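PDB 2PFY: putative exported protein from Bordetella pertussis Tohama I, which binds pyroglutamic acid as an extracytoplasmic solute receptor, probably delivering it to a tripartite ATP-independent periplasmic (TRAP) transporter. Local coordinates for residues L76-S81 against Y145-S150; T140-Y145 against S150-L155; T279-W284 against Q294-Y299. One frame throughout, in Å; residues are numbered along the deposited sequence.

Contact 1: residues L76-S81 against Y145-S150. With PCA (pyroglutamic acid), chain E.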
loop_
_atom_site.group_PDB
_atom_site.type_symbol
_atom_site.label_atom_id
_atom_site.label_comp_id
_atom_site.label_asym_id
_atom_site.label_seq_id
_atom_site.Cartn_x
_atom_site.Cartn_y
_atom_site.Cartn_z
ATOM N N LEU A 76 -12.424 -4.172 -6.368
ATOM C CA LEU A 76 -11.392 -3.884 -7.352
ATOM C C LEU A 76 -10.171 -3.208 -6.689
ATOM O O LEU A 76 -9.074 -3.215 -7.267
ATOM C CB LEU A 76 -11.923 -2.985 -8.479
ATOM C CG LEU A 76 -13.156 -3.491 -9.259
ATOM C CD1 LEU A 76 -13.630 -2.469 -10.337
ATOM C CD2 LEU A 76 -12.899 -4.861 -9.880
ATOM N N PHE A 77 -10.386 -2.616 -5.512
ATOM C CA PHE A 77 -9.315 -1.842 -4.826
ATOM C C PHE A 77 -8.348 -2.745 -4.017
ATOM O O PHE A 77 -7.331 -2.274 -3.475
ATOM C CB PHE A 77 -9.922 -0.733 -3.949
ATOM C CG PHE A 77 -10.471 0.452 -4.743
ATOM C CD1 PHE A 77 -9.710 1.588 -4.925
ATOM C CD2 PHE A 77 -11.756 0.412 -5.315
ATOM C CE1 PHE A 77 -10.191 2.687 -5.659
ATOM C CE2 PHE A 77 -12.245 1.506 -6.062
ATOM C CZ PHE A 77 -11.463 2.645 -6.223
ATOM N N GLU A 78 -8.649 -4.041 -3.942
ATOM C CA GLU A 78 -7.745 -4.968 -3.229
ATOM C C GLU A 78 -7.202 -6.131 -4.066
ATOM O O GLU A 78 -6.655 -7.105 -3.513
ATOM C CB GLU A 78 -8.397 -5.485 -1.933
ATOM C CG GLU A 78 -9.598 -6.387 -2.201
ATOM C CD GLU A 78 -10.317 -6.842 -0.948
ATOM O OE1 GLU A 78 -10.305 -6.128 0.086
ATOM O OE2 GLU A 78 -10.924 -7.929 -1.019
ATOM N N ILE A 79 -7.323 -6.049 -5.386
ATOM C CA ILE A 79 -6.716 -7.081 -6.226
ATOM C C ILE A 79 -5.184 -7.140 -6.068
ATOM O O ILE A 79 -4.578 -8.181 -6.291
ATOM C CB ILE A 79 -7.152 -6.983 -7.757
ATOM C CG1 ILE A 79 -6.800 -8.246 -8.545
ATOM C CG2 ILE A 79 -6.529 -5.785 -8.470
ATOM C CD1 ILE A 79 -7.435 -9.539 -8.049
ATOM N N ASP A 80 -4.576 -6.027 -5.668
ATOM C CA ASP A 80 -3.135 -5.949 -5.461
ATOM C C ASP A 80 -2.665 -6.679 -4.198
ATOM O O ASP A 80 -1.447 -6.759 -3.924
ATOM C CB ASP A 80 -2.662 -4.466 -5.462
ATOM C CG ASP A 80 -3.131 -3.685 -4.228
ATOM O OD1 ASP A 80 -3.750 -4.275 -3.319
ATOM O OD2 ASP A 80 -2.895 -2.461 -4.164
ATOM N N SER A 81 -3.617 -7.213 -3.432
ATOM C CA SER A 81 -3.302 -7.910 -2.189
ATOM C C SER A 81 -3.610 -9.418 -2.211
ATOM O O SER A 81 -3.535 -10.076 -1.176
ATOM C CB SER A 81 -3.985 -7.232 -0.995
ATOM O OG SER A 81 -3.570 -5.869 -0.882
ATOM N N TYR A 145 -3.641 -5.132 8.226
ATOM C CA TYR A 145 -3.649 -3.680 7.995
ATOM C C TYR A 145 -4.682 -3.227 6.974
ATOM O O TYR A 145 -4.699 -2.059 6.557
ATOM C CB TYR A 145 -2.245 -3.151 7.655
ATOM C CG TYR A 145 -1.590 -3.738 6.430
ATOM C CD1 TYR A 145 -2.118 -3.516 5.152
ATOM C CD2 TYR A 145 -0.405 -4.485 6.538
ATOM C CE1 TYR A 145 -1.519 -4.034 4.043
ATOM C CE2 TYR A 145 0.206 -5.026 5.414
ATOM C CZ TYR A 145 -0.357 -4.803 4.166
ATOM O OH TYR A 145 0.206 -5.299 3.018
ATOM N N SER A 146 -5.540 -4.166 6.587
ATOM C CA SER A 146 -6.546 -3.972 5.536
ATOM C C SER A 146 -7.557 -5.127 5.658
ATOM O O SER A 146 -7.295 -6.118 6.370
ATOM C CB SER A 146 -5.874 -3.960 4.154
ATOM O OG SER A 146 -5.291 -5.227 3.856
ATOM N N ALA A 147 -8.716 -4.977 5.009
ATOM C CA ALA A 147 -9.688 -6.066 4.864
ATOM C C ALA A 147 -9.052 -7.315 4.249
ATOM O O ALA A 147 -9.232 -8.423 4.763
ATOM C CB ALA A 147 -10.918 -5.576 4.020
ATOM N N SER A 148 -8.293 -7.149 3.167
ATOM C CA SER A 148 -7.618 -8.288 2.528
ATOM C C SER A 148 -6.634 -9.009 3.455
ATOM O O SER A 148 -6.682 -10.252 3.574
ATOM C CB SER A 148 -6.921 -7.871 1.230
ATOM O OG SER A 148 -6.372 -9.014 0.588
ATOM N N THR A 149 -5.746 -8.268 4.116
ATOM C CA THR A 149 -4.816 -8.917 5.030
ATOM C C THR A 149 -5.471 -9.524 6.284
ATOM O O THR A 149 -4.943 -10.493 6.840
ATOM C CB THR A 149 -3.609 -7.992 5.426
ATOM O OG1 THR A 149 -4.092 -6.768 5.995
ATOM C CG2 THR A 149 -2.701 -7.714 4.207
ATOM N N SER A 150 -6.588 -8.954 6.738
ATOM C CA SER A 150 -7.399 -9.575 7.801
ATOM C C SER A 150 -7.928 -10.951 7.390
ATOM O O SER A 150 -7.778 -11.932 8.134
ATOM C CB SER A 150 -8.591 -8.690 8.167
ATOM O OG SER A 150 -8.250 -7.777 9.177
HETATM N N PCA E . 3.582 -1.145 4.544
HETATM C CA PCA E . 2.178 -0.759 4.822
HETATM C CB PCA E . 1.265 -1.416 3.816
HETATM C CG PCA E . 2.140 -2.281 2.959
HETATM C CD PCA E . 3.531 -2.041 3.441
HETATM O OE PCA E . 4.533 -2.517 2.917
HETATM C C PCA E . 1.789 -1.171 6.228
HETATM O O PCA E . 0.771 -0.766 6.802
HETATM O OXT PCA E . 2.521 -1.941 6.822
HETATM O O HOH W 1 -8.405 -4.895 1.360
HETATM O O HOH W 2 -7.083 -9.363 -1.874
HETATM O O HOH W 3 -3.966 -4.906 1.591
HETATM O O HOH W 4 -3.860 -10.085 1.609
#
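Ser-148 packs directly on Ser-81 and near Glu-78, and bridging waters join their polar atoms. Its CB lies 3.7 Å from CB of Ser-81 and also comes near OE1 of Glu-78. OG is anti to its own backbone N (chi1 -175°), which carries it past CB toward the backbone of the 3-10 segment. There Ser-148 OG touches Ser-81 CB at 3.4 Å. No direct hydrogen bond joins the two segments. Instead, OG is hydrogen-bonded to two waters; one donates to the carbonyl O of Glu-78, the other to the carbonyl O of Ser-81. The Ser-148 hydroxyl thus serves two carbonyls of the same turn at once.

Glu-78 reaches the start of helix 147-155 in the same indirect way. Its OE1 accepts a bond from a water 2.6 Å away, and that water accepts the backbone N-H of Ser-148 at 2.9 Å. A carboxylate near a helix N-terminus would probably be stabilised in its charged form. The other oxygen, OE2, forms a salt bridge with Lys-287.

A fourth water lies between the hydroxyls of Ser-81 and Ser-146. Ser-81 OG also donates to Asp-80 OD1 at 2.9 Å, from the anti side of the carboxylate and 33° out of its plane. Ser-146 is the N-cap residue of the helix. Its OG shares a hydrogen bond with Thr-149 OG1, which also accepts the backbone N-H of Tyr-145.

Thr-149 CG2 lies against one face of the Tyr-145 ring. CB of pyroglutamic acid lies over the opposite face, 3.7 Å above the plane. The arrangement is a capped helix start joined through water to a 3-10 turn, beside the ligand pocket of a DctP-type solute receptor.

Contact 2: residues T140-Y145 against S150-L155. With PCA (pyroglutamic acid), chain E.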
loop_
_atom_site.group_PDB
_atom_site.type_symbol
_atom_site.label_atom_id
_atom_site.label_comp_id
_atom_site.label_asym_id
_atom_site.label_seq_id
_atom_site.Cartn_x
_atom_site.Cartn_y
_atom_site.Cartn_z
ATOM N N THR A 140 -1.491 -17.382 16.558
ATOM C CA THR A 140 -0.632 -16.206 16.698
ATOM C C THR A 140 -1.435 -14.920 16.445
ATOM O O THR A 140 -2.230 -14.860 15.505
ATOM C CB THR A 140 0.615 -16.320 15.756
ATOM O OG1 THR A 140 1.457 -17.386 16.230
ATOM C CG2 THR A 140 1.445 -15.048 15.754
ATOM N N ARG A 141 -1.242 -13.929 17.316
ATOM C CA ARG A 141 -1.807 -12.574 17.156
ATOM C C ARG A 141 -1.025 -11.922 16.031
ATOM O O ARG A 141 0.133 -11.575 16.185
ATOM C CB ARG A 141 -1.667 -11.762 18.441
ATOM C CG ARG A 141 -2.394 -12.411 19.644
ATOM C CD ARG A 141 -2.003 -11.728 20.969
ATOM N NE ARG A 141 -2.859 -12.170 22.078
ATOM C CZ ARG A 141 -2.891 -11.602 23.281
ATOM N NH1 ARG A 141 -2.138 -10.547 23.540
ATOM N NH2 ARG A 141 -3.685 -12.090 24.228
ATOM N N PHE A 142 -1.651 -11.849 14.875
ATOM C CA PHE A 142 -0.913 -11.527 13.672
ATOM C C PHE A 142 -1.475 -10.202 13.144
ATOM O O PHE A 142 -2.686 -10.059 12.945
ATOM C CB PHE A 142 -1.068 -12.668 12.665
ATOM C CG PHE A 142 -0.137 -12.571 11.472
ATOM C CD1 PHE A 142 1.018 -13.357 11.406
ATOM C CD2 PHE A 142 -0.422 -11.688 10.408
ATOM C CE1 PHE A 142 1.863 -13.279 10.295
ATOM C CE2 PHE A 142 0.439 -11.583 9.295
ATOM C CZ PHE A 142 1.575 -12.376 9.235
ATOM N N ARG A 143 -0.601 -9.224 12.953
ATOM C CA ARG A 143 -1.036 -7.912 12.458
ATOM C C ARG A 143 -1.713 -7.989 11.099
ATOM O O ARG A 143 -1.173 -8.591 10.161
ATOM C CB ARG A 143 0.155 -6.953 12.345
ATOM C CG ARG A 143 -0.250 -5.559 11.800
ATOM C CD ARG A 143 0.923 -4.699 11.492
ATOM N NE ARG A 143 0.438 -3.441 10.908
ATOM C CZ ARG A 143 0.924 -2.885 9.804
ATOM N NH1 ARG A 143 1.978 -3.430 9.207
ATOM N NH2 ARG A 143 0.386 -1.745 9.331
ATOM N N ALA A 144 -2.884 -7.364 10.983
ATOM C CA ALA A 144 -3.512 -7.116 9.677
ATOM C C ALA A 144 -3.578 -5.601 9.475
ATOM O O ALA A 144 -3.559 -4.868 10.444
ATOM C CB ALA A 144 -4.939 -7.692 9.635
ATOM N N TYR A 145 -3.641 -5.132 8.226
ATOM C CA TYR A 145 -3.649 -3.680 7.995
ATOM C C TYR A 145 -4.682 -3.227 6.974
ATOM O O TYR A 145 -4.699 -2.059 6.557
ATOM C CB TYR A 145 -2.245 -3.151 7.655
ATOM C CG TYR A 145 -1.590 -3.738 6.430
ATOM C CD1 TYR A 145 -2.118 -3.516 5.152
ATOM C CD2 TYR A 145 -0.405 -4.485 6.538
ATOM C CE1 TYR A 145 -1.519 -4.034 4.043
ATOM C CE2 TYR A 145 0.206 -5.026 5.414
ATOM C CZ TYR A 145 -0.357 -4.803 4.166
ATOM O OH TYR A 145 0.206 -5.299 3.018
ATOM N N SER A 150 -6.588 -8.954 6.738
ATOM C CA SER A 150 -7.399 -9.575 7.801
ATOM C C SER A 150 -7.928 -10.951 7.390
ATOM O O SER A 150 -7.778 -11.932 8.134
ATOM C CB SER A 150 -8.591 -8.690 8.167
ATOM O OG SER A 150 -8.250 -7.777 9.177
ATOM N N HIS A 151 -8.535 -11.002 6.206
ATOM C CA HIS A 151 -9.001 -12.238 5.614
ATOM C C HIS A 151 -7.847 -13.244 5.403
ATOM O O HIS A 151 -7.963 -14.426 5.754
ATOM C CB HIS A 151 -9.714 -11.938 4.295
ATOM C CG HIS A 151 -10.370 -13.139 3.678
ATOM N ND1 HIS A 151 -10.367 -13.372 2.319
ATOM C CD2 HIS A 151 -11.039 -14.174 4.237
ATOM C CE1 HIS A 151 -11.011 -14.499 2.066
ATOM N NE2 HIS A 151 -11.434 -15.002 3.213
HETATM N N MSE A 152 -6.730 -12.771 4.856
HETATM C CA MSE A 152 -5.570 -13.620 4.637
HETATM C C MSE A 152 -5.065 -14.253 5.940
HETATM O O MSE A 152 -4.767 -15.459 5.973
HETATM C CB MSE A 152 -4.458 -12.830 3.950
HETATM C CG MSE A 152 -3.196 -13.638 3.654
HETATM SE SE MSE A 152 -1.756 -12.374 3.336
HETATM C CE MSE A 152 -1.535 -11.776 5.266
ATOM N N ALA A 153 -4.969 -13.447 6.996
ATOM C CA ALA A 153 -4.477 -13.900 8.286
ATOM C C ALA A 153 -5.377 -14.978 8.884
ATOM O O ALA A 153 -4.876 -15.929 9.472
ATOM C CB ALA A 153 -4.339 -12.735 9.260
ATOM N N ALA A 154 -6.689 -14.808 8.740
ATOM C CA ALA A 154 -7.669 -15.763 9.255
ATOM C C ALA A 154 -7.485 -17.113 8.542
ATOM O O ALA A 154 -7.415 -18.164 9.193
ATOM C CB ALA A 154 -9.078 -15.238 9.077
ATOM N N LEU A 155 -7.339 -17.066 7.219
ATOM C CA LEU A 155 -7.060 -18.259 6.423
ATOM C C LEU A 155 -5.742 -18.955 6.766
ATOM O O LEU A 155 -5.593 -20.169 6.544
ATOM C CB LEU A 155 -7.102 -17.920 4.944
ATOM C CG LEU A 155 -8.456 -17.467 4.392
ATOM C CD1 LEU A 155 -8.263 -17.018 2.967
ATOM C CD2 LEU A 155 -9.508 -18.577 4.506
HETATM N N PCA E . 3.582 -1.145 4.544
HETATM C CA PCA E . 2.178 -0.759 4.822
HETATM C CB PCA E . 1.265 -1.416 3.816
HETATM C CG PCA E . 2.140 -2.281 2.959
HETATM C CD PCA E . 3.531 -2.041 3.441
HETATM O OE PCA E . 4.533 -2.517 2.917
HETATM C C PCA E . 1.789 -1.171 6.228
HETATM O O PCA E . 0.771 -0.766 6.802
HETATM O OXT PCA E . 2.521 -1.941 6.822
#
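Ala-144 and Ser-150 are the closest pair between the strand and the helix. CB of Ala-144 touches OG of Ser-150 at 3.3 Å, and their CA atoms are 5.0 Å apart. The small methyl group lets the end of the strand lie close to the helix.

Two residues earlier, Phe-142 also turns toward the helix. Its CG points opposite the backbone N (chi1 -169°), which swings the ring toward Met-152, a selenomethionine, and Ala-153. CD2 of Phe-142 meets CB of Ala-153 at 4.2 Å. The methyl CE of Met-152 is a little farther away, 4.5 Å from Phe-142 CE2. Both approach the ring obliquely. Leu-181 of strand 180-182 touches both Phe-142 and Met-152.

Arg-143 points the other way, toward the ligand. Its chain is extended from CG to NE, and the guanidinium meets the carboxylate of pyroglutamic acid with two hydrogen bonds. NH1 reaches OXT at 2.9 Å, and NH2 reaches O at 2.7 Å with an angle of 157°. The ligand carboxyl carbon lies in the guanidinium plane, at its edge. CD2 of Tyr-145 packs on one face of the group, and NE is tied to the carbonyl of Val-163. The guanidinium is therefore held on several sides.

The strand and helix axes pass 8.1 Å apart at 156°, nearly antiparallel. Strand 159-162 follows and pairs in parallel with 141-144. The whole is a beta-alpha-beta unit whose first strand supplies the carboxylate-binding arginine of the pyroglutamate pocket.

Contact 3: residues T279-W284 against Q294-Y299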
loop_
_atom_site.group_PDB
_atom_site.type_symbol
_atom_site.label_atom_id
_atom_site.label_comp_id
_atom_site.label_asym_id
_atom_site.label_seq_id
_atom_site.Cartn_x
_atom_site.Cartn_y
_atom_site.Cartn_z
ATOM N N THR A 279 -7.466 -19.722 -3.116
ATOM C CA THR A 279 -8.753 -19.476 -2.462
ATOM C C THR A 279 -9.180 -18.008 -2.595
ATOM O O THR A 279 -10.312 -17.704 -2.991
ATOM C CB THR A 279 -8.664 -19.828 -0.968
ATOM O OG1 THR A 279 -8.241 -21.181 -0.830
ATOM C CG2 THR A 279 -9.976 -19.639 -0.261
HETATM N N MSE A 280 -8.261 -17.094 -2.276
HETATM C CA MSE A 280 -8.615 -15.684 -2.249
HETATM C C MSE A 280 -8.973 -15.104 -3.618
HETATM O O MSE A 280 -9.880 -14.273 -3.695
HETATM C CB MSE A 280 -7.544 -14.850 -1.530
HETATM C CG MSE A 280 -7.475 -15.144 -0.039
HETATM SE SE MSE A 280 -6.187 -13.976 0.891
HETATM C CE MSE A 280 -7.070 -12.203 0.476
ATOM N N VAL A 281 -8.292 -15.529 -4.684
ATOM C CA VAL A 281 -8.597 -15.013 -6.023
ATOM C C VAL A 281 -9.961 -15.551 -6.509
ATOM O O VAL A 281 -10.666 -14.889 -7.287
ATOM C CB VAL A 281 -7.463 -15.272 -7.047
ATOM C CG1 VAL A 281 -7.395 -16.736 -7.485
ATOM C CG2 VAL A 281 -7.596 -14.363 -8.262
ATOM N N SER A 282 -10.309 -16.745 -6.031
ATOM C CA SER A 282 -11.617 -17.344 -6.280
ATOM C C SER A 282 -12.687 -16.555 -5.508
ATOM O O SER A 282 -13.664 -16.084 -6.109
ATOM C CB SER A 282 -11.593 -18.854 -5.944
ATOM O OG SER A 282 -12.881 -19.375 -5.637
ATOM N N ASP A 283 -12.488 -16.400 -4.198
ATOM C CA ASP A 283 -13.335 -15.571 -3.332
ATOM C C ASP A 283 -13.519 -14.178 -3.924
ATOM O O ASP A 283 -14.627 -13.619 -3.888
ATOM C CB ASP A 283 -12.679 -15.398 -1.953
ATOM C CG ASP A 283 -12.884 -16.592 -1.031
ATOM O OD1 ASP A 283 -13.727 -17.440 -1.357
ATOM O OD2 ASP A 283 -12.208 -16.667 0.030
ATOM N N TRP A 284 -12.423 -13.622 -4.459
ATOM C CA TRP A 284 -12.415 -12.271 -5.012
ATOM C C TRP A 284 -13.251 -12.203 -6.290
ATOM O O TRP A 284 -14.070 -11.296 -6.445
ATOM C CB TRP A 284 -10.983 -11.797 -5.295
ATOM C CG TRP A 284 -10.905 -10.391 -5.866
ATOM C CD1 TRP A 284 -10.783 -9.224 -5.155
ATOM C CD2 TRP A 284 -10.915 -10.014 -7.252
ATOM N NE1 TRP A 284 -10.722 -8.149 -6.009
ATOM C CE2 TRP A 284 -10.797 -8.597 -7.301
ATOM C CE3 TRP A 284 -11.001 -10.730 -8.457
ATOM C CZ2 TRP A 284 -10.774 -7.886 -8.501
ATOM C CZ3 TRP A 284 -10.974 -10.018 -9.660
ATOM C CH2 TRP A 284 -10.864 -8.607 -9.670
ATOM N N GLN A 294 -13.074 -8.584 -16.321
ATOM C CA GLN A 294 -12.353 -7.848 -17.369
ATOM C C GLN A 294 -10.977 -7.342 -16.914
ATOM O O GLN A 294 -10.074 -7.172 -17.736
ATOM C CB GLN A 294 -13.185 -6.759 -18.097
ATOM C CG GLN A 294 -14.106 -5.856 -17.274
ATOM C CD GLN A 294 -14.976 -4.921 -18.155
ATOM O OE1 GLN A 294 -14.459 -4.027 -18.843
ATOM N NE2 GLN A 294 -16.299 -5.127 -18.119
ATOM N N LEU A 295 -10.829 -7.117 -15.608
ATOM C CA LEU A 295 -9.529 -6.739 -15.025
ATOM C C LEU A 295 -8.565 -7.937 -15.102
ATOM O O LEU A 295 -7.470 -7.834 -15.657
ATOM C CB LEU A 295 -9.707 -6.226 -13.586
ATOM C CG LEU A 295 -8.552 -5.595 -12.784
ATOM C CD1 LEU A 295 -9.048 -5.100 -11.431
ATOM C CD2 LEU A 295 -7.396 -6.567 -12.590
ATOM N N LEU A 296 -8.996 -9.069 -14.557
ATOM C CA LEU A 296 -8.216 -10.304 -14.596
ATOM C C LEU A 296 -7.858 -10.756 -16.020
ATOM O O LEU A 296 -6.707 -11.117 -16.281
ATOM C CB LEU A 296 -8.940 -11.406 -13.831
ATOM C CG LEU A 296 -8.415 -11.955 -12.500
ATOM C CD1 LEU A 296 -7.619 -10.935 -11.649
ATOM C CD2 LEU A 296 -9.544 -12.602 -11.702
ATOM N N ASP A 297 -8.828 -10.708 -16.940
ATOM C CA ASP A 297 -8.556 -10.945 -18.370
ATOM C C ASP A 297 -7.481 -10.015 -18.920
ATOM O O ASP A 297 -6.532 -10.477 -19.571
ATOM C CB ASP A 297 -9.837 -10.807 -19.223
ATOM C CG ASP A 297 -10.887 -11.863 -18.892
ATOM O OD1 ASP A 297 -10.509 -12.950 -18.392
ATOM O OD2 ASP A 297 -12.098 -11.592 -19.132
ATOM N N ALA A 298 -7.625 -8.715 -18.660
ATOM C CA ALA A 298 -6.632 -7.724 -19.077
ATOM C C ALA A 298 -5.233 -8.024 -18.514
ATOM O O ALA A 298 -4.235 -7.927 -19.242
ATOM C CB ALA A 298 -7.076 -6.313 -18.694
ATOM N N TYR A 299 -5.169 -8.380 -17.226
ATOM C CA TYR A 299 -3.904 -8.746 -16.578
ATOM C C TYR A 299 -3.291 -9.989 -17.212
ATOM O O TYR A 299 -2.126 -9.976 -17.630
ATOM C CB TYR A 299 -4.107 -8.994 -15.075
ATOM C CG TYR A 299 -2.906 -9.604 -14.361
ATOM C CD1 TYR A 299 -1.637 -9.017 -14.442
ATOM C CD2 TYR A 299 -3.046 -10.764 -13.598
ATOM C CE1 TYR A 299 -0.529 -9.578 -13.772
ATOM C CE2 TYR A 299 -1.943 -11.334 -12.922
ATOM C CZ TYR A 299 -0.701 -10.734 -13.013
ATOM O OH TYR A 299 0.367 -11.299 -12.360
#
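Trp-284 and Leu-296 make the closest approach between these two helices. All cross-contacts here are apolar. CD2 of Leu-296 lies 3.6 Å from CZ3 of Trp-284 and 4.0 Å from CE3. Leu-296 CD1 reaches the same CZ3, also at 4.0 Å. Both methyls therefore gather at the six-membered part of the indole, and the approach to the ring is oblique. The two side chains slide past each other in opposite directions. Trp-284 has chi1 at -180°, with CG fully trans to N, and this carries the indole out from helix 267-287 toward the second helix.

Two further apolar pairs widen the patch. CD1 of Leu-295 meets CH2 of Trp-284 at 4.3 Å, so neighbouring leucines both serve one indole. CG2 of Val-281 meets CD2 of Leu-296 at the same distance. Val-281 lies one turn before Trp-284, and that Leu-296 methyl touches both residues.

Polar links run to other parts of the chain. Trp-284 NE1 donates to the carbonyl of Pro-75, which fixes the pyrrole side of the indole while the benzo side faces the leucines. Tyr-299 OH is hydrogen-bonded to the carbonyl of Leu-85.

The backbones stay well apart. The segment axes come no nearer than 12.9 Å, at 133° between their directions, and the nearest CA atoms, of Val-281 and Leu-296, are 9.8 Å apart. Long side chains bridge this gap. Leu-295 also packs on helix 89-108, while Ile-79 touches Trp-284. The arrangement is a pair of consecutive helices, 267-287 and 290-300, joined by a short turn and packed at an angle through long apolar side chains.

Contacts 1 and 2 share Tyr-145, Ser-150 and helix 147-155, and their centres lie about 11 Å apart. Both touch pyroglutamic acid. Contact 3 is farther from the ligand, with its centre about 13 Å from that of contact 1 and about 21 Å from that of contact 2. It still touches both. Ile-79 CD1 of contact 1 packs on Trp-284 CE2 at 3.6 Å. Met-280, a selenomethionine on helix 267-287, lies against helix 147-155, with its SE 3.7 Å from CB of Met-152. These contacts link the pocket side of helix 147-155 to the C-terminal helices. Arg-48, Thr-165, Thr-182, Ser-183 and Thr-186 also bind the ligand.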